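Sporulation-control protein spo0M (Bacillus subtilis, PDB 5CL2) controls the expression of spo0A and is required for Bacillus subtilis to pass the morphological stage 0 of sporulation. Local coordinates at residues 33-42 against 75-83; 67-75 against 87-98. One frame throughout, in Å; residues are numbered along the deposited sequence.

Contact 1. Residues 33-42 against 75-83; sequences VKGGKIAQDI and GSFTIQPGE
Ile42, Phe77 and Ile79 form the apolar side of a contact at one end of a beta sandwich, where the chain passes from strand 26-34 of one sheet to strand 40-57 of the other. Strands 40-42 and 77-79 run antiparallel, with Gln40-Ile79 and Ile42-Phe77 as hydrogen-bonded pairs, and these side chains share one face. Ile42 lies beside Phe77, pointing the same way: its CB stands over a ring face, offset toward the rim, in a CH-pi contact 4.2 Å from the ring centroid. With CG1 of Ile42 anti to the carbonyl carbon (chi1 -72°), the branch carries CD1 forward to Phe77 CZ at 3.6 Å and to Ile79 CG2 at 3.5 Å. The CG1 branch of Ile79 turns toward strand 26-34, where its CD1 meets Val33 CG1 at 3.8 Å, beside the backbone of Gly35. There the chain has left strand 26-34: Gly35 N bonds to Glu83 O at 2.7 Å, and a CB on Gly35 would clash with Gln80 O. Lys34 runs out extended, then bends at chi4 (46°) so that NZ reaches Gly82 O at 2.7 Å while also pairing with Glu84. A methionine in place of Lys34 would probably leave Gly82 O without this donor and Glu84 without its charged mate. The chemistry is divided: branched and aromatic groups fill one face, backbone bonds join the strands, and others, with Lys34, hold the turn at Gln80-Glu83.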
ATOM      1  N   VAL A  33       3.018 -30.231  14.805  1.00 49.39           N
ATOM      2  CA  VAL A  33       4.258 -30.757  14.260  1.00 47.07           C
ATOM      3  C   VAL A  33       4.546 -32.128  14.913  1.00 52.17           C
ATOM      4  O   VAL A  33       4.330 -32.310  16.115  1.00 49.94           O
ATOM      5  CB  VAL A  33       5.417 -29.777  14.490  1.00 45.01           C
ATOM      6  CG1 VAL A  33       6.612 -30.176  13.673  1.00 45.79           C
ATOM      7  CG2 VAL A  33       5.001 -28.375  14.087  1.00 52.56           C
ATOM      8  N   LYS A  34       4.973 -33.104  14.117  1.00 50.19           N
ATOM      9  CA  LYS A  34       5.315 -34.425  14.640  1.00 47.83           C
ATOM     10  C   LYS A  34       6.713 -34.812  14.168  1.00 52.61           C
ATOM     11  O   LYS A  34       7.007 -34.746  12.978  1.00 48.69           O
ATOM     12  CB  LYS A  34       4.282 -35.480  14.222  1.00 50.07           C
ATOM     13  CG  LYS A  34       4.549 -36.914  14.799  1.00 51.55           C
ATOM     14  CD  LYS A  34       3.362 -37.870  14.521  1.00 52.33           C
ATOM     15  CE  LYS A  34       3.417 -39.161  15.370  1.00 49.90           C
ATOM     16  NZ  LYS A  34       3.728 -38.952  16.813  1.00 44.60           N
ATOM     17  N   GLY A  35       7.596 -35.179  15.092  1.00 47.93           N
ATOM     18  CA  GLY A  35       8.962 -35.449  14.683  1.00 47.88           C
ATOM     19  C   GLY A  35       9.012 -36.710  13.848  1.00 50.15           C
ATOM     20  O   GLY A  35       8.127 -37.562  13.935  1.00 48.85           O
ATOM     21  N   GLY A  36      10.041 -36.835  13.021  1.00 48.71           N
ATOM     22  CA  GLY A  36      10.159 -38.032  12.229  1.00 50.75           C
ATOM     23  C   GLY A  36      10.969 -39.048  13.007  1.00 56.77           C
ATOM     24  O   GLY A  36      11.069 -38.972  14.224  1.00 51.21           O
ATOM     25  N   LYS A  37      11.549 -39.999  12.294  1.00 58.30           N
ATOM     26  CA  LYS A  37      12.349 -41.056  12.898  1.00 63.17           C
ATOM     27  C   LYS A  37      13.605 -40.524  13.594  1.00 66.48           C
ATOM     28  O   LYS A  37      14.028 -41.059  14.622  1.00 62.75           O
ATOM     29  CB  LYS A  37      12.700 -42.104  11.848  1.00 60.43           C
ATOM     30  CG  LYS A  37      11.487 -42.968  11.453  1.00 64.77           C
ATOM     31  CD  LYS A  37      11.731 -44.451  11.721  1.00 66.77           C
ATOM     32  CE  LYS A  37      10.579 -45.338  11.241  1.00 68.06           C
ATOM     33  NZ  LYS A  37      10.865 -46.812  11.416  1.00 65.04           N
ATOM     34  N   ILE A  38      14.183 -39.458  13.043  1.00 62.90           N
ATOM     35  CA  ILE A  38      15.418 -38.905  13.575  1.00 58.75           C
ATOM     36  C   ILE A  38      15.237 -37.470  14.024  1.00 61.77           C
ATOM     37  O   ILE A  38      14.452 -36.733  13.435  1.00 61.33           O
ATOM     38  CB  ILE A  38      16.534 -38.939  12.507  1.00 60.31           C
ATOM     39  CG1 ILE A  38      16.071 -38.224  11.239  1.00 63.71           C
ATOM     40  CG2 ILE A  38      16.876 -40.368  12.147  1.00 65.93           C
ATOM     41  CD1 ILE A  38      17.122 -38.136  10.138  1.00 69.76           C
ATOM     42  N   ALA A  39      15.981 -37.064  15.049  1.00 60.18           N
ATOM     43  CA  ALA A  39      15.712 -35.790  15.697  1.00 59.25           C
ATOM     44  C   ALA A  39      16.106 -34.673  14.740  1.00 58.03           C
ATOM     45  O   ALA A  39      17.077 -34.788  13.988  1.00 57.33           O
ATOM     46  CB  ALA A  39      16.460 -35.670  17.002  1.00 56.84           C
ATOM     47  N   GLN A  40      15.313 -33.617  14.673  1.00 59.18           N
ATOM     48  CA  GLN A  40      15.715 -32.534  13.781  1.00 54.81           C
ATOM     49  C   GLN A  40      15.644 -31.169  14.420  1.00 55.74           C
ATOM     50  O   GLN A  40      14.900 -30.945  15.384  1.00 51.83           O
ATOM     51  CB  GLN A  40      14.901 -32.562  12.493  1.00 53.20           C
ATOM     52  CG  GLN A  40      14.944 -33.888  11.758  1.00 46.84           C
ATOM     53  CD  GLN A  40      14.241 -33.834  10.422  1.00 52.36           C
ATOM     54  OE1 GLN A  40      13.015 -33.790  10.372  1.00 49.24           O
ATOM     55  NE2 GLN A  40      15.008 -33.841   9.332  1.00 53.03           N
ATOM     56  N   ASP A  41      16.451 -30.268  13.869  1.00 59.33           N
ATOM     57  CA  ASP A  41      16.516 -28.885  14.309  1.00 56.34           C
ATOM     58  C   ASP A  41      15.660 -28.045  13.393  1.00 55.76           C
ATOM     59  O   ASP A  41      15.955 -27.918  12.207  1.00 54.38           O
ATOM     60  CB  ASP A  41      17.950 -28.372  14.300  1.00 61.70           C
ATOM     61  CG  ASP A  41      18.799 -28.977  15.404  1.00 64.08           C
ATOM     62  OD1 ASP A  41      18.272 -29.254  16.515  1.00 61.08           O
ATOM     63  OD2 ASP A  41      20.001 -29.182  15.146  1.00 65.85           O
ATOM     64  N   ILE A  42      14.594 -27.491  13.952  1.00 53.38           N
ATOM     65  CA  ILE A  42      13.681 -26.640  13.225  1.00 49.83           C
ATOM     66  C   ILE A  42      14.019 -25.151  13.420  1.00 51.91           C
ATOM     67  O   ILE A  42      14.056 -24.662  14.545  1.00 48.19           O
ATOM     68  CB  ILE A  42      12.245 -26.949  13.651  1.00 49.78           C
ATOM     69  CG1 ILE A  42      11.859 -28.318  13.052  1.00 54.57           C
ATOM     70  CG2 ILE A  42      11.296 -25.796  13.198  1.00 53.04           C
ATOM     71  CD1 ILE A  42      10.774 -29.072  13.783  1.00 52.02           C
ATOM     72  N   GLY A  75       9.915 -19.718  16.617  1.00 46.10           N
ATOM     73  CA  GLY A  75      11.321 -19.725  16.295  1.00 44.64           C
ATOM     74  C   GLY A  75      11.885 -21.123  16.483  1.00 53.44           C
ATOM     75  O   GLY A  75      11.150 -22.097  16.629  1.00 51.39           O
ATOM     76  N   SER A  76      13.210 -21.198  16.461  1.00 48.39           N
ATOM     77  CA  SER A  76      13.960 -22.429  16.484  1.00 50.81           C
ATOM     78  C   SER A  76      13.714 -23.341  17.715  1.00 52.80           C
ATOM     79  O   SER A  76      13.499 -22.859  18.832  1.00 43.33           O
ATOM     80  CB  SER A  76      15.442 -22.076  16.350  1.00 48.51           C
ATOM     81  OG  SER A  76      15.913 -21.459  17.531  1.00 56.60           O
ATOM     82  N   PHE A  77      13.649 -24.650  17.455  1.00 48.14           N
ATOM     83  CA  PHE A  77      13.587 -25.672  18.504  1.00 49.74           C
ATOM     84  C   PHE A  77      14.010 -27.020  17.926  1.00 52.06           C
ATOM     85  O   PHE A  77      13.978 -27.211  16.721  1.00 54.73           O
ATOM     86  CB  PHE A  77      12.179 -25.772  19.114  1.00 50.76           C
ATOM     87  CG  PHE A  77      11.135 -26.354  18.176  1.00 53.29           C
ATOM     88  CD1 PHE A  77      10.485 -25.543  17.235  1.00 51.95           C
ATOM     89  CD2 PHE A  77      10.763 -27.691  18.272  1.00 52.02           C
ATOM     90  CE1 PHE A  77       9.512 -26.064  16.386  1.00 50.90           C
ATOM     91  CE2 PHE A  77       9.797 -28.220  17.423  1.00 54.82           C
ATOM     92  CZ  PHE A  77       9.168 -27.394  16.470  1.00 54.22           C
ATOM     93  N   THR A  78      14.402 -27.958  18.774  1.00 57.02           N
ATOM     94  CA  THR A  78      14.710 -29.303  18.297  1.00 56.63           C
ATOM     95  C   THR A  78      13.553 -30.234  18.612  1.00 53.56           C
ATOM     96  O   THR A  78      12.985 -30.196  19.706  1.00 53.53           O
ATOM     97  CB  THR A  78      16.009 -29.829  18.898  1.00 56.04           C
ATOM     98  OG1 THR A  78      17.075 -28.980  18.472  1.00 55.70           O
ATOM     99  CG2 THR A  78      16.313 -31.219  18.390  1.00 55.60           C
ATOM    100  N   ILE A  79      13.164 -31.023  17.621  1.00 51.41           N
ATOM    101  CA  ILE A  79      12.061 -31.938  17.801  1.00 52.62           C
ATOM    102  C   ILE A  79      12.641 -33.340  17.821  1.00 56.14           C
ATOM    103  O   ILE A  79      13.446 -33.705  16.934  1.00 52.55           O
ATOM    104  CB  ILE A  79      10.974 -31.761  16.696  1.00 51.18           C
ATOM    105  CG1 ILE A  79       9.688 -32.489  17.083  1.00 50.85           C
ATOM    106  CG2 ILE A  79      11.498 -32.144  15.311  1.00 47.81           C
ATOM    107  CD1 ILE A  79       8.529 -32.132  16.245  1.00 47.01           C
ATOM    108  N   GLN A  80      12.234 -34.129  18.824  1.00 56.40           N
ATOM    109  CA  GLN A  80      12.764 -35.485  18.966  1.00 57.08           C
ATOM    110  C   GLN A  80      11.888 -36.432  18.177  1.00 55.88           C
ATOM    111  O   GLN A  80      10.771 -36.057  17.785  1.00 50.61           O
ATOM    112  CB  GLN A  80      12.802 -35.935  20.449  1.00 56.62           C
ATOM    113  CG  GLN A  80      13.592 -35.045  21.379  1.00 54.74           C
ATOM    114  CD  GLN A  80      15.039 -34.947  20.962  1.00 58.29           C
ATOM    115  OE1 GLN A  80      15.683 -35.958  20.661  1.00 62.14           O
ATOM    116  NE2 GLN A  80      15.548 -33.721  20.882  1.00 63.79           N
ATOM    117  N   PRO A  81      12.400 -37.655  17.914  1.00 58.14           N
ATOM    118  CA  PRO A  81      11.670 -38.575  17.039  1.00 55.94           C
ATOM    119  C   PRO A  81      10.254 -38.862  17.514  1.00 54.02           C
ATOM    120  O   PRO A  81      10.055 -39.201  18.680  1.00 55.31           O
ATOM    121  CB  PRO A  81      12.529 -39.836  17.036  1.00 53.34           C
ATOM    122  CG  PRO A  81      13.825 -39.460  17.623  1.00 55.75           C
ATOM    123  CD  PRO A  81      13.799 -38.073  18.107  1.00 57.98           C
ATOM    124  N   GLY A  82       9.298 -38.710  16.598  1.00 50.37           N
ATOM    125  CA  GLY A  82       7.890 -38.989  16.837  1.00 47.22           C
ATOM    126  C   GLY A  82       7.206 -37.991  17.753  1.00 48.59           C
ATOM    127  O   GLY A  82       6.007 -38.104  18.014  1.00 48.94           O
ATOM    128  N   GLU A  83       7.956 -36.997  18.222  1.00 52.09           N
ATOM    129  CA  GLU A  83       7.456 -36.022  19.194  1.00 51.95           C
ATOM    130  C   GLU A  83       6.458 -35.012  18.601  1.00 53.47           C
ATOM    131  O   GLU A  83       6.641 -34.520  17.489  1.00 49.65           O
ATOM    132  CB  GLU A  83       8.626 -35.281  19.825  1.00 53.56           C
ATOM    133  CG  GLU A  83       8.300 -34.553  21.111  1.00 52.98           C
ATOM    134  CD  GLU A  83       9.547 -33.932  21.711  1.00 62.01           C
ATOM    135  OE1 GLU A  83      10.092 -32.996  21.087  1.00 58.97           O
ATOM    136  OE2 GLU A  83      10.014 -34.415  22.775  1.00 68.21           O
TER

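Contact 2. Residues 67-75 against 87-98; sequences TIHSFRVTG and FPFTFTLPLDTP
The interior of an arrestin-like beta sandwich is built here by a row of aromatic side chains, with His69 and Phe71 of one sheet meeting Phe91 of the other in an aromatic cluster. Strands 69-72 and 87-92 each lie at an edge of their own sheet and run nearly antiparallel (150°), their axes 9.2 Å apart at the closest. That is a distance bridged by side chains, and the contact between the two segments is mainly apolar and aromatic. Alternation along each strand decides who takes part: His69 and Phe71 point inward from one side, Phe87, Phe89 and Phe91 from the other. Phe71 has CG between its backbone N and carbonyl carbon (chi1 77°), which drops the ring across Phe91 at about a right angle between the side chains; CE1 of Phe71 comes to 3.6 Å from Phe91 CD1. The rings themselves are oblique. Phe89 CD1 approaches the edge of the Phe71 ring, near its plane, at CZ. The His69 ring is nearly parallel to that of Phe91 but slid so far along that they barely overlap, touching at the two CD2 atoms, 3.7 Å apart. Classic bulges opposite Leu49 and Ile45 flank the cluster, and each turns a further residue inward. At one, Ile68 reaches out with CD1 to Pro98 CD at 3.6 Å, while its CG2 lies against Pro94, whose other partners include Gln160 of the second subunit. At the other, Val73 CG1 touches Phe87 CB at 3.7 Å, and Thr74 crosses the Phe87 ring, its CG2 lying over one face 3.8 Å from the centroid.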
ATOM      1  N   THR A  67       2.075 -12.582  -1.899  1.00 45.77           N
ATOM      2  CA  THR A  67       1.930 -12.736  -0.458  1.00 48.25           C
ATOM      3  C   THR A  67       1.115 -11.604   0.146  1.00 45.02           C
ATOM      4  O   THR A  67       1.514 -10.447   0.085  1.00 49.84           O
ATOM      5  CB  THR A  67       3.323 -12.818   0.208  1.00 54.08           C
ATOM      6  OG1 THR A  67       4.020 -13.963  -0.307  1.00 49.92           O
ATOM      7  CG2 THR A  67       3.211 -12.940   1.713  1.00 53.20           C
ATOM      8  N   ILE A  68      -0.032 -11.936   0.727  1.00 43.90           N
ATOM      9  CA  ILE A  68      -0.916 -10.944   1.348  1.00 42.03           C
ATOM     10  C   ILE A  68      -0.471 -10.576   2.762  1.00 49.84           C
ATOM     11  O   ILE A  68      -0.575  -9.413   3.209  1.00 45.96           O
ATOM     12  CB  ILE A  68      -2.357 -11.463   1.402  1.00 43.95           C
ATOM     13  CG1 ILE A  68      -2.908 -11.655  -0.004  1.00 46.96           C
ATOM     14  CG2 ILE A  68      -3.254 -10.509   2.130  1.00 45.11           C
ATOM     15  CD1 ILE A  68      -4.192 -12.467  -0.035  1.00 49.00           C
ATOM     16  N   HIS A  69      -0.033 -11.590   3.497  1.00 45.81           N
ATOM     17  CA  HIS A  69       0.415 -11.390   4.869  1.00 43.41           C
ATOM     18  C   HIS A  69       1.385 -12.475   5.242  1.00 46.97           C
ATOM     19  O   HIS A  69       1.279 -13.605   4.755  1.00 48.37           O
ATOM     20  CB  HIS A  69      -0.766 -11.380   5.816  1.00 42.74           C
ATOM     21  CG  HIS A  69      -0.396 -11.172   7.251  1.00 43.47           C
ATOM     22  ND1 HIS A  69       0.213 -10.011   7.685  1.00 48.78           N
ATOM     23  CD2 HIS A  69      -0.576 -11.938   8.332  1.00 48.77           C
ATOM     24  CE1 HIS A  69       0.395 -10.086   8.993  1.00 46.65           C
ATOM     25  NE2 HIS A  69      -0.067 -11.251   9.414  1.00 53.15           N
ATOM     26  N   SER A  70       2.325 -12.157   6.115  1.00 51.07           N
ATOM     27  CA  SER A  70       3.307 -13.139   6.529  1.00 47.04           C
ATOM     28  C   SER A  70       3.688 -12.842   7.969  1.00 48.14           C
ATOM     29  O   SER A  70       3.747 -11.682   8.342  1.00 46.30           O
ATOM     30  CB  SER A  70       4.515 -13.096   5.593  1.00 47.94           C
ATOM     31  OG  SER A  70       5.494 -14.021   5.987  1.00 59.44           O
ATOM     32  N   PHE A  71       3.866 -13.882   8.791  1.00 46.94           N
ATOM     33  CA  PHE A  71       4.366 -13.725  10.156  1.00 46.82           C
ATOM     34  C   PHE A  71       4.960 -15.035  10.704  1.00 48.05           C
ATOM     35  O   PHE A  71       4.678 -16.120  10.188  1.00 43.43           O
ATOM     36  CB  PHE A  71       3.255 -13.223  11.087  1.00 46.68           C
ATOM     37  CG  PHE A  71       2.281 -14.281  11.486  1.00 46.90           C
ATOM     38  CD1 PHE A  71       1.292 -14.687  10.610  1.00 47.37           C
ATOM     39  CD2 PHE A  71       2.362 -14.879  12.737  1.00 48.84           C
ATOM     40  CE1 PHE A  71       0.388 -15.678  10.980  1.00 54.31           C
ATOM     41  CE2 PHE A  71       1.465 -15.864  13.117  1.00 47.94           C
ATOM     42  CZ  PHE A  71       0.480 -16.274  12.234  1.00 48.54           C
ATOM     43  N   ARG A  72       5.758 -14.936  11.764  1.00 49.08           N
ATOM     44  CA  ARG A  72       6.435 -16.122  12.323  1.00 48.00           C
ATOM     45  C   ARG A  72       5.640 -16.781  13.446  1.00 42.78           C
ATOM     46  O   ARG A  72       5.374 -16.165  14.469  1.00 46.18           O
ATOM     47  CB  ARG A  72       7.829 -15.744  12.818  1.00 44.93           C
ATOM     48  CG  ARG A  72       8.606 -16.880  13.496  1.00 48.36           C
ATOM     49  CD  ARG A  72      10.075 -16.791  13.123  1.00 47.97           C
ATOM     50  NE  ARG A  72      10.198 -16.855  11.670  1.00 46.61           N
ATOM     51  CZ  ARG A  72      11.330 -16.741  10.989  1.00 43.97           C
ATOM     52  NH1 ARG A  72      12.474 -16.504  11.611  1.00 44.04           N
ATOM     53  NH2 ARG A  72      11.299 -16.840   9.672  1.00 49.86           N
ATOM     54  N   VAL A  73       5.251 -18.037  13.256  1.00 46.77           N
ATOM     55  CA  VAL A  73       4.505 -18.728  14.307  1.00 49.55           C
ATOM     56  C   VAL A  73       5.463 -19.072  15.447  1.00 45.88           C
ATOM     57  O   VAL A  73       5.160 -18.846  16.620  1.00 45.08           O
ATOM     58  CB  VAL A  73       3.802 -19.990  13.789  1.00 46.60           C
ATOM     59  CG1 VAL A  73       3.215 -20.790  14.949  1.00 46.13           C
ATOM     60  CG2 VAL A  73       2.720 -19.621  12.781  1.00 39.83           C
ATOM     61  N   THR A  74       6.630 -19.597  15.118  1.00 41.93           N
ATOM     62  CA  THR A  74       7.555 -19.878  16.202  1.00 46.80           C
ATOM     63  C   THR A  74       8.975 -19.868  15.692  1.00 46.00           C
ATOM     64  O   THR A  74       9.205 -20.007  14.497  1.00 45.67           O
ATOM     65  CB  THR A  74       7.232 -21.260  16.934  1.00 50.70           C
ATOM     66  OG1 THR A  74       7.963 -21.340  18.164  1.00 55.20           O
ATOM     67  CG2 THR A  74       7.607 -22.464  16.105  1.00 41.03           C
ATOM     68  N   GLY A  75       9.915 -19.718  16.617  1.00 46.10           N
ATOM     69  CA  GLY A  75      11.321 -19.725  16.295  1.00 44.64           C
ATOM     70  C   GLY A  75      11.885 -21.123  16.483  1.00 53.44           C
ATOM     71  O   GLY A  75      11.150 -22.097  16.629  1.00 51.39           O
ATOM     72  N   PHE A  87       1.557 -25.475  18.130  1.00 50.83           N
ATOM     73  CA  PHE A  87       1.730 -24.040  18.202  1.00 49.41           C
ATOM     74  C   PHE A  87       0.450 -23.334  17.797  1.00 49.65           C
ATOM     75  O   PHE A  87       0.162 -23.223  16.627  1.00 54.33           O
ATOM     76  CB  PHE A  87       2.898 -23.613  17.313  1.00 49.04           C
ATOM     77  CG  PHE A  87       4.190 -24.319  17.630  1.00 46.11           C
ATOM     78  CD1 PHE A  87       5.038 -23.823  18.616  1.00 49.19           C
ATOM     79  CD2 PHE A  87       4.546 -25.494  16.967  1.00 46.98           C
ATOM     80  CE1 PHE A  87       6.238 -24.483  18.935  1.00 48.39           C
ATOM     81  CE2 PHE A  87       5.749 -26.165  17.267  1.00 50.71           C
ATOM     82  CZ  PHE A  87       6.597 -25.658  18.260  1.00 49.82           C
ATOM     83  N   PRO A  88      -0.316 -22.833  18.775  1.00 51.20           N
ATOM     84  CA  PRO A  88      -1.514 -22.046  18.456  1.00 52.25           C
ATOM     85  C   PRO A  88      -1.168 -20.637  17.982  1.00 54.02           C
ATOM     86  O   PRO A  88      -0.166 -20.065  18.420  1.00 48.97           O
ATOM     87  CB  PRO A  88      -2.288 -22.006  19.785  1.00 54.77           C
ATOM     88  CG  PRO A  88      -1.269 -22.314  20.850  1.00 55.30           C
ATOM     89  CD  PRO A  88      -0.260 -23.225  20.199  1.00 52.48           C
ATOM     90  N   PHE A  89      -1.985 -20.089  17.083  1.00 53.69           N
ATOM     91  CA  PHE A  89      -1.715 -18.772  16.515  1.00 47.51           C
ATOM     92  C   PHE A  89      -2.984 -17.985  16.215  1.00 57.34           C
ATOM     93  O   PHE A  89      -4.084 -18.551  16.066  1.00 55.90           O
ATOM     94  CB  PHE A  89      -0.907 -18.910  15.227  1.00 50.67           C
ATOM     95  CG  PHE A  89      -1.669 -19.599  14.113  1.00 55.69           C
ATOM     96  CD1 PHE A  89      -2.514 -18.871  13.264  1.00 52.93           C
ATOM     97  CD2 PHE A  89      -1.575 -20.982  13.940  1.00 49.97           C
ATOM     98  CE1 PHE A  89      -3.231 -19.507  12.260  1.00 53.11           C
ATOM     99  CE2 PHE A  89      -2.286 -21.628  12.939  1.00 47.06           C
ATOM    100  CZ  PHE A  89      -3.118 -20.891  12.097  1.00 54.82           C
ATOM    101  N   THR A  90      -2.801 -16.672  16.066  1.00 58.33           N
ATOM    102  CA  THR A  90      -3.860 -15.793  15.622  1.00 57.58           C
ATOM    103  C   THR A  90      -3.291 -14.647  14.758  1.00 58.79           C
ATOM    104  O   THR A  90      -2.196 -14.121  15.021  1.00 54.02           O
ATOM    105  CB  THR A  90      -4.644 -15.238  16.841  1.00 62.42           C
ATOM    106  OG1 THR A  90      -5.838 -14.585  16.401  1.00 67.76           O
ATOM    107  CG2 THR A  90      -3.803 -14.262  17.634  1.00 63.73           C
ATOM    108  N   PHE A  91      -4.032 -14.265  13.718  1.00 56.82           N
ATOM    109  CA  PHE A  91      -3.648 -13.090  12.931  1.00 54.23           C
ATOM    110  C   PHE A  91      -4.880 -12.471  12.321  1.00 55.25           C
ATOM    111  O   PHE A  91      -5.907 -13.121  12.172  1.00 56.50           O
ATOM    112  CB  PHE A  91      -2.629 -13.442  11.836  1.00 51.29           C
ATOM    113  CG  PHE A  91      -3.195 -14.282  10.707  1.00 54.64           C
ATOM    114  CD1 PHE A  91      -3.215 -15.680  10.799  1.00 54.79           C
ATOM    115  CD2 PHE A  91      -3.655 -13.686   9.539  1.00 51.60           C
ATOM    116  CE1 PHE A  91      -3.719 -16.466   9.771  1.00 50.51           C
ATOM    117  CE2 PHE A  91      -4.161 -14.457   8.493  1.00 53.89           C
ATOM    118  CZ  PHE A  91      -4.190 -15.853   8.607  1.00 57.51           C
ATOM    119  N   THR A  92      -4.777 -11.209  11.956  1.00 51.63           N
ATOM    120  CA  THR A  92      -5.910 -10.538  11.380  1.00 52.89           C
ATOM    121  C   THR A  92      -5.806 -10.559   9.871  1.00 50.33           C
ATOM    122  O   THR A  92      -4.752 -10.252   9.314  1.00 51.12           O
ATOM    123  CB  THR A  92      -5.999  -9.106  11.890  1.00 52.99           C
ATOM    124  OG1 THR A  92      -5.960  -9.135  13.320  1.00 52.45           O
ATOM    125  CG2 THR A  92      -7.289  -8.444  11.422  1.00 51.95           C
ATOM    126  N   LEU A  93      -6.902 -10.936   9.224  1.00 50.97           N
ATOM    127  CA  LEU A  93      -7.016 -10.878   7.771  1.00 49.21           C
ATOM    128  C   LEU A  93      -6.965  -9.420   7.341  1.00 52.58           C
ATOM    129  O   LEU A  93      -7.855  -8.641   7.698  1.00 49.19           O
ATOM    130  CB  LEU A  93      -8.324 -11.521   7.329  1.00 51.43           C
ATOM    131  CG  LEU A  93      -8.375 -12.406   6.091  1.00 56.37           C
ATOM    132  CD1 LEU A  93      -7.604 -13.670   6.331  1.00 51.86           C
ATOM    133  CD2 LEU A  93      -9.820 -12.721   5.717  1.00 62.13           C
ATOM    134  N   PRO A  94      -5.930  -9.044   6.572  1.00 52.32           N
ATOM    135  CA  PRO A  94      -5.795  -7.659   6.078  1.00 48.13           C
ATOM    136  C   PRO A  94      -7.047  -7.212   5.326  1.00 47.45           C
ATOM    137  O   PRO A  94      -7.733  -8.057   4.760  1.00 46.88           O
ATOM    138  CB  PRO A  94      -4.585  -7.722   5.140  1.00 44.38           C
ATOM    139  CG  PRO A  94      -3.775  -8.918   5.672  1.00 51.72           C
ATOM    140  CD  PRO A  94      -4.794  -9.910   6.192  1.00 45.59           C
ATOM    141  N   LEU A  95      -7.360  -5.921   5.342  1.00 48.05           N
ATOM    142  CA  LEU A  95      -8.568  -5.427   4.675  1.00 50.15           C
ATOM    143  C   LEU A  95      -8.498  -5.479   3.148  1.00 46.59           C
ATOM    144  O   LEU A  95      -9.532  -5.370   2.470  1.00 47.59           O
ATOM    145  CB  LEU A  95      -8.868  -3.996   5.126  1.00 50.25           C
ATOM    146  CG  LEU A  95      -9.325  -3.887   6.582  1.00 52.45           C
ATOM    147  CD1 LEU A  95      -9.662  -2.444   6.985  1.00 56.34           C
ATOM    148  CD2 LEU A  95     -10.524  -4.793   6.789  1.00 49.46           C
ATOM    149  N   ASP A  96      -7.301  -5.630   2.590  1.00 42.38           N
ATOM    150  CA  ASP A  96      -7.176  -5.732   1.130  1.00 46.79           C
ATOM    151  C   ASP A  96      -7.133  -7.207   0.663  1.00 53.51           C
ATOM    152  O   ASP A  96      -6.810  -7.473  -0.496  1.00 54.16           O
ATOM    153  CB  ASP A  96      -5.946  -4.960   0.615  1.00 42.27           C
ATOM    154  CG  ASP A  96      -4.696  -5.270   1.432  1.00 52.09           C
ATOM    155  OD1 ASP A  96      -4.832  -6.103   2.348  1.00 46.77           O
ATOM    156  OD2 ASP A  96      -3.590  -4.737   1.150  1.00 48.81           O
ATOM    157  N   THR A  97      -7.381  -8.160   1.569  1.00 46.60           N
ATOM    158  CA  THR A  97      -7.551  -9.564   1.175  1.00 46.62           C
ATOM    159  C   THR A  97      -8.697  -9.699   0.168  1.00 49.77           C
ATOM    160  O   THR A  97      -9.815  -9.264   0.453  1.00 46.88           O
ATOM    161  CB  THR A  97      -7.868 -10.469   2.393  1.00 44.45           C
ATOM    162  OG1 THR A  97      -6.822 -10.367   3.359  1.00 47.09           O
ATOM    163  CG2 THR A  97      -8.024 -11.924   1.975  1.00 42.91           C
ATOM    164  N   PRO A  98      -8.444 -10.342  -0.987  1.00 47.55           N
ATOM    165  CA  PRO A  98      -9.485 -10.440  -2.013  1.00 48.56           C
ATOM    166  C   PRO A  98     -10.586 -11.388  -1.573  1.00 53.45           C
ATOM    167  O   PRO A  98     -10.354 -12.267  -0.731  1.00 48.10           O
ATOM    168  CB  PRO A  98      -8.756 -11.043  -3.213  1.00 50.22           C
ATOM    169  CG  PRO A  98      -7.311 -11.168  -2.802  1.00 48.21           C
ATOM    170  CD  PRO A  98      -7.280 -11.166  -1.330  1.00 46.27           C
TER

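Overall arrangement
Along the chain the segments alternate, 33-42, 67-75, 75-83, 87-98, so the two contacts interlock, and Gly75 belongs to both. Their centres lie about 24 Å apart on the same side of the chain's centre. Strand 60-79 serves each in a different way: in contact 1 it pairs within its sheet with strand 40-57, in contact 2 it packs against strand 84-92 of the facing sheet, the neighbour of strand 26-34. The two meet at Phe87, whose CZ lies 3.5 Å from Phe77 CE1. Through Phe87 the side chains of the paired end run on into the packed interior between the two sheets of one sandwich domain.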